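Local coordinates for protein thin, isoform D (PDB 6XG7) that carries an NHL-repeat beta-propeller for protein-protein interaction and probably acts, as a whole protein, as a zinc-binding ubiquitin-protein transferase, at residues Gln105-Asp110 and Ile116-Pro121. Sequence-based numbering, arbitrary orientation.
Sequences QYIIAD and IQVLDP
Tyr-106 and Leu-119 exchange backbone hydrogen bonds in both directions, and Ile-108 and Gln-117 repeat the pattern two residues on, making the central antiparallel hairpin of one four-stranded blade in the NHL beta-propeller. Of these four backbone bonds, Tyr-106 N to Leu-119 O is the most bent, at 145°. On one face Ile-107 CD1 lies alongside Val-118 CG1 at 3.8 Å, and Ile-107 CG2 meets Ile-116 CG2 at 3.7 Å. Strand 142-147 of the next blade packs on Ile-107 and Ile-116. On the opposite face the methyls Ile-108 CD1 and Leu-119 CD1 press together at a tight 3.4 Å, while strand 68-72 of the preceding blade reaches Tyr-106 and Ile-108. Past the last strand pair, Asp-110 takes a bond from Gln-117 NE2, which meets OD2 from above the carboxylate plane. OD2 also forms a salt bridge with Arg-115 NE and accepts a hydrogen bond from Asn-113 ND2, and OD1 receives Asp-93 N; the Gln-117 amide is fixed by Glu-91 O and Gly-90 N. With the carboxylate of Asp-110 cut back to an alanine, Arg-115 would probably lose this countercharge, and Gln-117 NE2 and Asp-93 N this acceptor. At the other end, Tyr-106 turns its ring edge to two carbonyls in its plane, with CD2 3.4 Å from Asp-120 O and CE2 3.5 Å from Pro-121 O.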
loop_
_atom_site.group_PDB
_atom_site.type_symbol
_atom_site.label_atom_id
_atom_site.label_comp_id
_atom_site.label_asym_id
_atom_site.label_seq_id
_atom_site.Cartn_x
_atom_site.Cartn_y
_atom_site.Cartn_z
ATOM N N GLN A 105 -1.698 -8.377 13.648
ATOM C CA GLN A 105 -2.923 -7.592 13.599
ATOM C C GLN A 105 -3.087 -6.960 12.226
ATOM O O GLN A 105 -2.113 -6.612 11.567
ATOM C CB GLN A 105 -2.894 -6.497 14.668
ATOM C CG GLN A 105 -2.838 -7.066 16.082
ATOM C CD GLN A 105 -2.685 -6.018 17.153
ATOM O OE1 GLN A 105 -2.114 -4.948 16.938
ATOM N NE2 GLN A 105 -3.177 -6.342 18.339
ATOM N N TYR A 106 -4.342 -6.836 11.803
ATOM C CA TYR A 106 -4.694 -6.155 10.564
ATOM C C TYR A 106 -4.989 -4.691 10.854
ATOM O O TYR A 106 -5.765 -4.375 11.763
ATOM C CB TYR A 106 -5.918 -6.805 9.915
ATOM C CG TYR A 106 -5.688 -8.235 9.502
ATOM C CD1 TYR A 106 -5.159 -8.531 8.271
ATOM C CD2 TYR A 106 -5.967 -9.288 10.359
ATOM C CE1 TYR A 106 -4.921 -9.840 7.888
ATOM C CE2 TYR A 106 -5.729 -10.600 9.989
ATOM C CZ TYR A 106 -5.210 -10.875 8.745
ATOM O OH TYR A 106 -4.942 -12.165 8.340
ATOM N N ILE A 107 -4.368 -3.812 10.087
ATOM C CA ILE A 107 -4.565 -2.370 10.190
ATOM C C ILE A 107 -5.209 -1.926 8.885
ATOM O O ILE A 107 -4.618 -2.095 7.813
ATOM C CB ILE A 107 -3.235 -1.626 10.393
ATOM C CG1 ILE A 107 -2.300 -2.353 11.375
ATOM C CG2 ILE A 107 -3.497 -0.172 10.742
ATOM C CD1 ILE A 107 -2.841 -2.524 12.738
ATOM N N ILE A 108 -6.399 -1.325 8.969
ATOM C CA ILE A 108 -7.192 -0.981 7.791
ATOM C C ILE A 108 -7.443 0.518 7.760
ATOM O O ILE A 108 -7.905 1.104 8.753
ATOM C CB ILE A 108 -8.541 -1.725 7.777
ATOM C CG1 ILE A 108 -8.381 -3.183 7.353
ATOM C CG2 ILE A 108 -9.516 -1.070 6.789
ATOM C CD1 ILE A 108 -7.820 -4.035 8.345
ATOM N N ALA A 109 -7.176 1.130 6.610
ATOM C CA ALA A 109 -7.562 2.517 6.366
ATOM C C ALA A 109 -8.974 2.511 5.790
ATOM O O ALA A 109 -9.198 2.132 4.633
ATOM C CB ALA A 109 -6.571 3.202 5.432
ATOM N N ASP A 110 -9.930 2.927 6.613
ATOM C CA ASP A 110 -11.353 2.826 6.298
ATOM C C ASP A 110 -11.780 4.140 5.654
ATOM O O ASP A 110 -12.368 5.015 6.275
ATOM C CB ASP A 110 -12.112 2.519 7.584
ATOM C CG ASP A 110 -13.541 2.145 7.356
ATOM O OD1 ASP A 110 -13.959 2.030 6.180
ATOM O OD2 ASP A 110 -14.254 1.961 8.373
ATOM N N ILE A 116 -9.104 4.659 11.053
ATOM C CA ILE A 116 -8.307 3.439 11.017
ATOM C C ILE A 116 -8.967 2.418 11.932
ATOM O O ILE A 116 -9.436 2.770 13.024
ATOM C CB ILE A 116 -6.869 3.714 11.511
ATOM C CG1 ILE A 116 -6.193 4.845 10.723
ATOM C CG2 ILE A 116 -6.041 2.426 11.463
ATOM C CD1 ILE A 116 -6.176 4.664 9.243
ATOM N N GLN A 117 -8.962 1.153 11.513
ATOM C CA GLN A 117 -9.397 0.059 12.373
ATOM C C GLN A 117 -8.270 -0.951 12.552
ATOM O O GLN A 117 -7.504 -1.226 11.626
ATOM C CB GLN A 117 -10.656 -0.636 11.839
ATOM C CG GLN A 117 -11.863 0.264 11.788
ATOM C CD GLN A 117 -13.138 -0.501 11.530
ATOM O OE1 GLN A 117 -13.509 -1.392 12.289
ATOM N NE2 GLN A 117 -13.801 -0.176 10.437
ATOM N N VAL A 118 -8.166 -1.465 13.770
ATOM C CA VAL A 118 -7.228 -2.514 14.121
ATOM C C VAL A 118 -8.024 -3.757 14.488
ATOM O O VAL A 118 -8.918 -3.703 15.340
ATOM C CB VAL A 118 -6.316 -2.092 15.285
ATOM C CG1 VAL A 118 -5.330 -3.187 15.598
ATOM C CG2 VAL A 118 -5.613 -0.780 14.994
ATOM N N LEU A 119 -7.697 -4.874 13.851
ATOM C CA LEU A 119 -8.346 -6.150 14.103
ATOM C C LEU A 119 -7.287 -7.167 14.504
ATOM O O LEU A 119 -6.133 -7.067 14.097
ATOM C CB LEU A 119 -9.124 -6.604 12.867
ATOM C CG LEU A 119 -10.168 -5.583 12.367
ATOM C CD1 LEU A 119 -9.617 -4.830 11.166
ATOM C CD2 LEU A 119 -11.493 -6.249 12.034
ATOM N N ASP A 120 -7.678 -8.123 15.334
ATOM C CA ASP A 120 -6.701 -9.091 15.814
ATOM C C ASP A 120 -6.348 -10.060 14.689
ATOM O O ASP A 120 -6.895 -9.946 13.580
ATOM C CB ASP A 120 -7.158 -9.742 17.128
ATOM C CG ASP A 120 -8.153 -10.872 16.951
ATOM O OD1 ASP A 120 -8.484 -11.266 15.817
ATOM O OD2 ASP A 120 -8.606 -11.378 18.005
ATOM N N PRO A 121 -5.392 -10.970 14.904
ATOM C CA PRO A 121 -4.934 -11.835 13.805
ATOM C C PRO A 121 -6.001 -12.757 13.263
ATOM O O PRO A 121 -5.784 -13.362 12.208
ATOM C CB PRO A 121 -3.781 -12.633 14.437
ATOM C CG PRO A 121 -3.312 -11.783 15.560
ATOM C CD PRO A 121 -4.551 -11.126 16.102
#